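Long-range contacts in oxalate--CoA ligase (Arabidopsis thaliana, PDB 5IE2), which belongs to the ANL family of AMP-binding enzymes and holds adenosine-5'-triphosphate between a large N-terminal domain and a small C-terminal domain: residues 171-175 with 498-504; 213-217 with 286-290; 488-494 with 506-511. All coordinates share one frame; numbering follows the deposited sequence.

Contact 1. Residues 171-175 with 498-504. With ATP (adenosine-5'-triphosphate), chain C.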
# COMPACT_ATOMS: atom_id res chain seq x y z
N SER A 171 0.76 -7.71 -6.02
CA SER A 171 -0.00 -8.55 -5.07
C SER A 171 -0.56 -9.89 -5.63
O SER A 171 -1.02 -10.72 -4.84
CB SER A 171 -1.17 -7.73 -4.50
OG SER A 171 -0.70 -6.68 -3.66
N GLY A 172 -0.52 -10.12 -6.95
CA GLY A 172 -0.95 -11.41 -7.50
C GLY A 172 -2.47 -11.55 -7.70
O GLY A 172 -3.03 -12.65 -7.87
N THR A 173 -3.14 -10.40 -7.74
CA THR A 173 -4.59 -10.37 -7.84
C THR A 173 -5.14 -10.91 -9.18
O THR A 173 -6.03 -11.76 -9.19
CB THR A 173 -5.09 -8.93 -7.60
OG1 THR A 173 -4.58 -8.44 -6.35
CG2 THR A 173 -6.65 -8.89 -7.60
N THR A 174 -4.65 -10.41 -10.31
CA THR A 174 -5.18 -10.87 -11.61
C THR A 174 -4.13 -11.60 -12.43
O THR A 174 -4.31 -11.83 -13.63
CB THR A 174 -5.79 -9.71 -12.47
OG1 THR A 174 -4.85 -8.63 -12.58
CG2 THR A 174 -7.07 -9.18 -11.86
N SER A 175 -3.02 -11.94 -11.79
CA SER A 175 -1.90 -12.58 -12.47
C SER A 175 -0.96 -13.21 -11.46
O SER A 175 -1.19 -13.10 -10.25
CB SER A 175 -1.14 -11.57 -13.35
OG SER A 175 -1.69 -11.54 -14.66
N SER A 498 -1.59 -7.50 2.45
CA SER A 498 -1.96 -6.08 2.21
C SER A 498 -3.41 -5.74 2.68
O SER A 498 -3.74 -4.56 2.81
CB SER A 498 -1.81 -5.68 0.73
OG SER A 498 -2.23 -6.63 -0.24
N GLY A 499 -4.25 -6.76 2.89
CA GLY A 499 -5.62 -6.55 3.30
C GLY A 499 -6.64 -6.51 2.16
O GLY A 499 -7.75 -5.99 2.34
N LYS A 500 -6.31 -7.10 1.01
CA LYS A 500 -7.26 -7.17 -0.12
C LYS A 500 -7.94 -8.50 -0.16
O LYS A 500 -7.29 -9.53 -0.04
CB LYS A 500 -6.59 -6.99 -1.50
CG LYS A 500 -5.73 -5.78 -1.73
CD LYS A 500 -4.99 -5.93 -3.11
CE LYS A 500 -3.94 -4.82 -3.35
NZ LYS A 500 -4.48 -3.67 -4.21
N ILE A 501 -9.25 -8.50 -0.37
CA ILE A 501 -9.93 -9.76 -0.61
C ILE A 501 -9.76 -10.02 -2.09
O ILE A 501 -10.16 -9.17 -2.87
CB ILE A 501 -11.43 -9.67 -0.22
CG1 ILE A 501 -11.59 -9.18 1.23
CG2 ILE A 501 -12.16 -10.99 -0.50
CD1 ILE A 501 -13.03 -8.65 1.55
N GLN A 502 -9.20 -11.14 -2.53
CA GLN A 502 -9.07 -11.34 -3.98
C GLN A 502 -10.21 -12.15 -4.56
O GLN A 502 -10.48 -13.26 -4.10
CB GLN A 502 -7.72 -11.94 -4.38
CG GLN A 502 -6.53 -11.37 -3.62
CD GLN A 502 -5.19 -11.72 -4.27
OE1 GLN A 502 -4.93 -12.87 -4.60
NE2 GLN A 502 -4.35 -10.71 -4.46
N ARG A 503 -10.90 -11.58 -5.57
CA ARG A 503 -12.16 -12.15 -6.01
C ARG A 503 -11.96 -13.51 -6.66
O ARG A 503 -12.78 -14.39 -6.48
CB ARG A 503 -12.87 -11.26 -7.04
CG ARG A 503 -12.73 -9.79 -6.82
CD ARG A 503 -13.54 -9.02 -7.83
NE ARG A 503 -14.66 -8.59 -7.05
CZ ARG A 503 -14.79 -7.43 -6.43
NH1 ARG A 503 -13.93 -6.43 -6.61
NH2 ARG A 503 -15.87 -7.26 -5.69
N ARG A 504 -10.84 -13.73 -7.35
CA ARG A 504 -10.63 -15.03 -7.99
C ARG A 504 -10.51 -16.17 -6.97
O ARG A 504 -11.06 -17.25 -7.14
CB ARG A 504 -9.38 -15.00 -8.88
CG ARG A 504 -9.60 -14.31 -10.21
CD ARG A 504 -8.31 -14.17 -11.03
NE ARG A 504 -8.60 -13.92 -12.45
CZ ARG A 504 -7.69 -13.62 -13.38
NH1 ARG A 504 -6.41 -13.54 -13.07
NH2 ARG A 504 -8.07 -13.41 -14.63
PG ATP C . -1.41 -7.84 -9.52
O1G ATP C . -2.67 -8.26 -10.29
O2G ATP C . -0.46 -8.96 -9.30
O3G ATP C . -0.74 -6.63 -10.18
PB ATP C . -2.56 -5.94 -7.68
O1B ATP C . -3.54 -6.08 -6.53
O2B ATP C . -2.98 -5.32 -8.96
O3B ATP C . -1.85 -7.37 -8.02
PA ATP C . -1.23 -3.69 -6.29
O1A ATP C . -0.21 -2.85 -7.05
O2A ATP C . -1.01 -4.01 -4.87
O3A ATP C . -1.29 -5.12 -7.05
O5' ATP C . -2.68 -3.08 -6.55
C5' ATP C . -2.95 -1.98 -7.45
C4' ATP C . -4.41 -2.16 -7.93
O4' ATP C . -5.29 -1.92 -6.82
C3' ATP C . -4.83 -1.10 -8.90
O3' ATP C . -4.39 -1.45 -10.21
C2' ATP C . -6.34 -1.11 -8.78
O2' ATP C . -6.86 -2.28 -9.44
C1' ATP C . -6.50 -1.38 -7.31
N9 ATP C . -6.78 -0.15 -6.53
C8 ATP C . -5.91 0.65 -5.89
N7 ATP C . -6.60 1.66 -5.28
C5 ATP C . -7.93 1.46 -5.55
C6 ATP C . -9.19 2.15 -5.19
N6 ATP C . -9.17 3.25 -4.36
N1 ATP C . -10.34 1.61 -5.67
C2 ATP C . -10.35 0.50 -6.44
N3 ATP C . -9.23 -0.18 -6.81
C4 ATP C . -8.03 0.28 -6.37
O HOH W 1 -9.05 -11.41 -8.66
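Gln502 and Arg504 touch 171-175 directly, yet both hydrogen bonds they make across the contact are weak, and the two segments also share ATP: 171-175 wraps the triphosphate while Lys500 reaches the ligand from another direction. Gln502 NE2 donates weakly to Ser171 O at 3.4 Å. The same nitrogen lies 3.0 Å from Thr173 OG1, but the angle there is poor, and that hydroxyl gives its proton to ATP O1B at 2.6 Å. Arg504 NH1 approaches Thr174 O at 2.8 Å, with the oxygen at the edge of the guanidinium near its plane; the angle of 125° makes this bond weak too. Ser175 OG donates to the same oxygen at 2.8 Å, so two groups grip it. A water joins Thr173 O to Arg504 N.

The Ser-Gly-Thr-Thr-Ser run of 171-175, in the loop between strands 164-169 and 179-183, is part of the phosphate-binding P-loop of ANL enzymes. Gly172 N donates to ATP O2G at 2.6 Å and Thr174 N to ATP O1G at 2.9 Å with an angle of 173°, a nearly straight bond. At Gly172 a side chain would be jammed against Ser171 O. Lys500 runs extended to CE and then turns at chi4 (-97°), which brings NZ to 3.0 Å from ATP O5'; with Ser289 O as its other acceptor, the ammonium group is held beside the alpha-phosphate.

Contact 2. Residues 213-217 with 286-290. With ATP (adenosine-5'-triphosphate), chain C; ACY (acetic acid), chain E.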
# COMPACT_ATOMS: atom_id res chain seq x y z
N PHE A 213 6.20 -3.93 3.86
CA PHE A 213 6.74 -4.60 2.66
C PHE A 213 5.80 -4.44 1.43
O PHE A 213 6.06 -5.02 0.37
CB PHE A 213 7.05 -6.10 2.92
CG PHE A 213 5.89 -6.90 3.49
CD1 PHE A 213 4.86 -7.36 2.66
CD2 PHE A 213 5.83 -7.19 4.83
CE1 PHE A 213 3.77 -8.07 3.17
CE2 PHE A 213 4.75 -7.96 5.36
CZ PHE A 213 3.72 -8.38 4.53
N HIS A 214 4.74 -3.64 1.56
CA HIS A 214 3.87 -3.26 0.40
C HIS A 214 3.98 -1.72 0.25
O HIS A 214 4.26 -1.03 1.26
CB HIS A 214 2.41 -3.73 0.61
CG HIS A 214 1.45 -3.31 -0.48
ND1 HIS A 214 0.86 -2.04 -0.53
CD2 HIS A 214 0.98 -3.97 -1.57
CE1 HIS A 214 0.11 -1.95 -1.61
NE2 HIS A 214 0.15 -3.11 -2.25
N VAL A 215 3.81 -1.17 -0.95
CA VAL A 215 4.06 0.27 -1.15
C VAL A 215 3.10 1.19 -0.45
O VAL A 215 3.43 2.34 -0.29
CB VAL A 215 3.98 0.75 -2.64
CG1 VAL A 215 5.23 0.40 -3.41
CG2 VAL A 215 2.72 0.20 -3.29
N HIS A 216 1.89 0.75 -0.07
CA HIS A 216 0.96 1.70 0.57
C HIS A 216 1.53 2.15 1.94
O HIS A 216 1.76 3.35 2.19
CB HIS A 216 -0.44 1.06 0.71
CG HIS A 216 -1.49 1.94 1.35
ND1 HIS A 216 -2.83 1.62 1.31
CD2 HIS A 216 -1.39 3.04 2.14
CE1 HIS A 216 -3.52 2.52 1.99
NE2 HIS A 216 -2.67 3.38 2.53
N GLY A 217 1.76 1.20 2.84
CA GLY A 217 2.31 1.59 4.14
C GLY A 217 3.71 2.18 3.99
O GLY A 217 4.06 3.16 4.67
N ARG A 286 -7.22 8.58 5.46
CA ARG A 286 -7.04 8.20 4.07
C ARG A 286 -7.36 6.73 3.82
O ARG A 286 -7.12 5.87 4.69
CB ARG A 286 -5.59 8.54 3.66
CG ARG A 286 -5.27 8.21 2.17
CD ARG A 286 -3.80 8.58 1.95
NE ARG A 286 -3.39 8.36 0.55
CZ ARG A 286 -2.68 7.32 0.10
NH1 ARG A 286 -2.30 6.30 0.91
NH2 ARG A 286 -2.36 7.28 -1.19
N SER A 287 -7.92 6.43 2.62
CA SER A 287 -8.15 5.05 2.22
C SER A 287 -7.56 4.83 0.83
O SER A 287 -7.61 5.73 0.04
CB SER A 287 -9.67 4.75 2.23
OG SER A 287 -9.95 3.38 1.89
N CYS A 288 -6.95 3.67 0.57
CA CYS A 288 -6.36 3.40 -0.75
C CYS A 288 -6.29 1.89 -0.94
O CYS A 288 -6.55 1.15 0.03
CB CYS A 288 -4.97 4.09 -0.86
SG CYS A 288 -4.31 4.11 -2.53
N SER A 289 -5.99 1.45 -2.17
CA SER A 289 -5.59 0.07 -2.56
C SER A 289 -6.74 -0.83 -2.99
O SER A 289 -6.50 -1.82 -3.68
CB SER A 289 -4.82 -0.70 -1.46
OG SER A 289 -3.68 0.05 -0.99
N ALA A 290 -7.97 -0.52 -2.55
CA ALA A 290 -9.16 -1.27 -2.98
C ALA A 290 -10.31 -0.30 -2.82
O ALA A 290 -10.17 0.63 -2.01
CB ALA A 290 -9.38 -2.53 -2.08
PG ATP C . -1.41 -7.84 -9.52
O1G ATP C . -2.67 -8.26 -10.29
O2G ATP C . -0.46 -8.96 -9.30
O3G ATP C . -0.74 -6.63 -10.18
PB ATP C . -2.56 -5.94 -7.68
O1B ATP C . -3.54 -6.08 -6.53
O2B ATP C . -2.98 -5.32 -8.96
O3B ATP C . -1.85 -7.37 -8.02
PA ATP C . -1.23 -3.69 -6.29
O1A ATP C . -0.21 -2.85 -7.05
O2A ATP C . -1.01 -4.01 -4.87
O3A ATP C . -1.29 -5.12 -7.05
O5' ATP C . -2.68 -3.08 -6.55
C5' ATP C . -2.95 -1.98 -7.45
C4' ATP C . -4.41 -2.16 -7.93
O4' ATP C . -5.29 -1.92 -6.82
C3' ATP C . -4.83 -1.10 -8.90
O3' ATP C . -4.39 -1.45 -10.21
C2' ATP C . -6.34 -1.11 -8.78
O2' ATP C . -6.86 -2.28 -9.44
C1' ATP C . -6.50 -1.38 -7.31
N9 ATP C . -6.78 -0.15 -6.53
C8 ATP C . -5.91 0.65 -5.89
N7 ATP C . -6.60 1.66 -5.28
C5 ATP C . -7.93 1.46 -5.55
C6 ATP C . -9.19 2.15 -5.19
N6 ATP C . -9.17 3.25 -4.36
N1 ATP C . -10.34 1.61 -5.67
C2 ATP C . -10.35 0.50 -6.44
N3 ATP C . -9.23 -0.18 -6.81
C4 ATP C . -8.03 0.28 -6.37
C ACY E . -1.41 0.59 -3.47
O ACY E . -2.09 1.08 -2.50
OXT ACY E . -0.37 1.12 -3.97
CH3 ACY E . -1.89 -0.70 -4.10
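Ser289 OG accepts from His216 ND1 at 2.9 Å, the hydrogen bond that joins the two segments directly, and also lies very close to the O atom of a bound acetic acid, probably from the crystallisation liquor; that second distance is too short to rely on. The N-H...O angle at His216 is 145° and the hydroxyl is tilted out of the imidazole plane, so the bond is somewhat bent. The other ring nitrogen, His216 NE2, is bonded to Thr258, so polar partners at both nitrogens fix the turn of the ring. Arg286 NH1 sits 3.4 Å from His216 NE2, but the angle is poor and the pair is not a hydrogen bond; the guanidinium stands almost perpendicular to the ring, at 88°. NH1 is bonded instead to Thr258 and His319, and Arg286 NE to Tyr198. Cys288 adds an apolar touch, its CB 3.6 Å from His216 CE1, while SG lies over the ring face at the longer distance of 5.1 Å from the centroid.

The His214 ring, its CG anti to the backbone N, swings toward 286-290 and the ATP. Its ND1 accepts from His216 N at 3.0 Å, which caps the start of helix 215-227. NE2 donates to ATP O2A at 3.0 Å and 168°, a nearly straight bond to the alpha-phosphate. A helix N-terminus and the loop after strand 284-287 thus meet in a buried wall of the ATP pocket, a site typical of the N-terminal domain of ANL AMP-binding enzymes.

Contact 3. Residues 488-494 with 506-511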
# COMPACT_ATOMS: atom_id res chain seq x y z
N PHE A 488 -23.35 -16.69 -1.31
CA PHE A 488 -22.71 -17.64 -0.40
C PHE A 488 -22.52 -17.02 0.96
O PHE A 488 -22.03 -15.90 1.09
CB PHE A 488 -21.39 -18.12 -0.98
CG PHE A 488 -21.55 -18.85 -2.28
CD1 PHE A 488 -21.88 -20.20 -2.29
CD2 PHE A 488 -21.41 -18.18 -3.49
CE1 PHE A 488 -22.05 -20.88 -3.50
CE2 PHE A 488 -21.58 -18.85 -4.71
CZ PHE A 488 -21.90 -20.20 -4.71
N ILE A 489 -22.95 -17.72 1.99
CA ILE A 489 -22.89 -17.13 3.30
C ILE A 489 -21.79 -17.79 4.07
O ILE A 489 -21.67 -19.03 4.07
CB ILE A 489 -24.20 -17.21 3.99
CG1 ILE A 489 -25.16 -16.36 3.16
CG2 ILE A 489 -24.07 -16.72 5.42
CD1 ILE A 489 -26.52 -16.45 3.55
N THR A 490 -20.93 -16.97 4.65
CA THR A 490 -19.75 -17.52 5.24
C THR A 490 -19.27 -16.75 6.46
O THR A 490 -19.76 -15.66 6.75
CB THR A 490 -18.67 -17.62 4.17
OG1 THR A 490 -17.49 -18.20 4.76
CG2 THR A 490 -18.36 -16.22 3.53
N ASP A 491 -18.34 -17.34 7.18
CA ASP A 491 -17.83 -16.77 8.43
C ASP A 491 -16.49 -16.07 8.22
O ASP A 491 -16.02 -15.29 9.06
CB ASP A 491 -17.70 -17.89 9.48
CG ASP A 491 -16.77 -19.04 9.03
OD1 ASP A 491 -16.77 -19.43 7.83
OD2 ASP A 491 -16.04 -19.59 9.89
N ASN A 492 -15.89 -16.34 7.06
CA ASN A 492 -14.59 -15.79 6.75
C ASN A 492 -14.26 -15.67 5.25
O ASN A 492 -14.57 -16.56 4.45
CB ASN A 492 -13.52 -16.64 7.43
CG ASN A 492 -12.19 -15.93 7.51
OD1 ASN A 492 -11.28 -16.22 6.72
ND2 ASN A 492 -12.07 -14.97 8.43
N LEU A 493 -13.61 -14.56 4.89
CA LEU A 493 -13.08 -14.43 3.54
C LEU A 493 -11.57 -14.31 3.59
O LEU A 493 -11.03 -13.56 4.41
CB LEU A 493 -13.63 -13.20 2.78
CG LEU A 493 -14.97 -12.94 2.06
CD1 LEU A 493 -15.50 -14.21 1.43
CD2 LEU A 493 -16.00 -12.29 2.93
N PRO A 494 -10.88 -14.99 2.67
CA PRO A 494 -9.44 -14.81 2.52
C PRO A 494 -9.05 -13.37 2.11
O PRO A 494 -9.65 -12.77 1.19
CB PRO A 494 -9.07 -15.82 1.42
CG PRO A 494 -10.37 -16.08 0.70
CD PRO A 494 -11.42 -16.02 1.75
N VAL A 506 -11.86 -16.14 -3.91
CA VAL A 506 -13.19 -16.31 -3.36
C VAL A 506 -14.02 -17.18 -4.28
O VAL A 506 -14.71 -18.12 -3.85
CB VAL A 506 -13.91 -14.95 -3.14
CG1 VAL A 506 -15.34 -15.16 -2.71
CG2 VAL A 506 -13.16 -14.08 -2.14
N ALA A 507 -13.94 -16.86 -5.57
CA ALA A 507 -14.72 -17.55 -6.59
C ALA A 507 -14.40 -19.02 -6.60
O ALA A 507 -15.32 -19.85 -6.47
CB ALA A 507 -14.48 -16.95 -7.95
N GLN A 508 -13.12 -19.35 -6.80
CA GLN A 508 -12.70 -20.76 -6.73
C GLN A 508 -13.16 -21.44 -5.45
O GLN A 508 -13.67 -22.57 -5.48
CB GLN A 508 -11.19 -20.89 -6.88
CG GLN A 508 -10.74 -20.68 -8.31
CD GLN A 508 -9.24 -20.69 -8.43
OE1 GLN A 508 -8.52 -21.05 -7.49
NE2 GLN A 508 -8.74 -20.32 -9.60
N HIS A 509 -12.99 -20.76 -4.32
CA HIS A 509 -13.38 -21.36 -3.06
C HIS A 509 -14.87 -21.73 -3.01
O HIS A 509 -15.21 -22.79 -2.51
CB HIS A 509 -13.03 -20.45 -1.91
CG HIS A 509 -13.54 -20.93 -0.59
ND1 HIS A 509 -13.96 -22.22 -0.39
CD2 HIS A 509 -13.70 -20.29 0.59
CE1 HIS A 509 -14.37 -22.36 0.86
NE2 HIS A 509 -14.22 -21.20 1.47
N PHE A 510 -15.76 -20.88 -3.50
CA PHE A 510 -17.16 -21.28 -3.39
C PHE A 510 -17.65 -22.10 -4.57
O PHE A 510 -18.83 -22.47 -4.62
CB PHE A 510 -18.06 -20.06 -3.18
CG PHE A 510 -17.95 -19.49 -1.80
CD1 PHE A 510 -18.55 -20.12 -0.73
CD2 PHE A 510 -17.20 -18.35 -1.57
CE1 PHE A 510 -18.42 -19.61 0.56
CE2 PHE A 510 -17.07 -17.83 -0.29
CZ PHE A 510 -17.68 -18.47 0.79
N LEU A 511 -16.76 -22.41 -5.51
CA LEU A 511 -17.15 -23.29 -6.61
C LEU A 511 -16.33 -24.58 -6.69
O LEU A 511 -16.85 -25.64 -7.08
CB LEU A 511 -17.08 -22.54 -7.93
CG LEU A 511 -18.03 -21.36 -7.98
CD1 LEU A 511 -17.83 -20.59 -9.26
CD2 LEU A 511 -19.47 -21.85 -7.85
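Phe488, on the edge strand 487-489, lies against Phe510 with the rings nearly parallel, their planes 22° apart, but slid so far that they barely overlap. The centroids are 5.0 Å apart, and each ring instead covers the other residue's CB. Phe510 CB stands over the centre of the Phe488 ring, 3.7 Å from its centroid and 7° off the normal. Phe488 CB sits over the Phe510 ring at 3.7 Å from the centroid, displaced toward the rim, while His509 CD2 lies over the opposite face. These reciprocal CH-pi contacts bring Phe488 CB to 3.5 Å from Phe510 CD1. At the far end of the Phe488 ring, Leu511 CD2 makes a looser contact with CZ.

Two residues on, Thr490 meets the end of the Phe510 ring obliquely: CB and CG2 both come to 3.6 Å of CZ. Its chi1 of -179°, with OG1 anti to the backbone N, sets the hydroxyl a little farther off at the ring edge. Strand 487-489 pairs in parallel with 450-459, which is antiparallel to 436-446; helix 503-510 packs on this three-stranded sheet of the C-terminal domain, with Phe510 also touching Ala456 and Val506 reaching Val440 and Phe442.

Past the strand, Leu493 brings CD1 to the edge of the Phe510 ring, near its plane, 4.3 Å from CE2. The same methyl touches Val506 CG1, so one leucine branch bridges residues a helical turn apart. Pro494 then extends the apolar contact along the helix, its CG 4.5 Å from Val506 CG2.

How the contacts relate
Contacts 1 and 2 lie on the ATP pocket, with centres 13 Å apart, and touch directly: Lys500 NZ, 2.8 Å from Ser289 O, bridges the two, and Ser171 OG packs against His214 CD2 at 3.8 Å. Along the chain, 213-217 and 286-290 are nested within the span closed by contact 1. Contact 3 is centred 14 Å from contact 1 and shares helix 503-510 with it; Ile501 CG2 joins the two by packing 3.6 Å from Val506 CG2. Contact 3 stands apart from the ligand, the Val506 side chain being about 13 Å from ATP, and its nearest atoms are about 11 Å from contact 2.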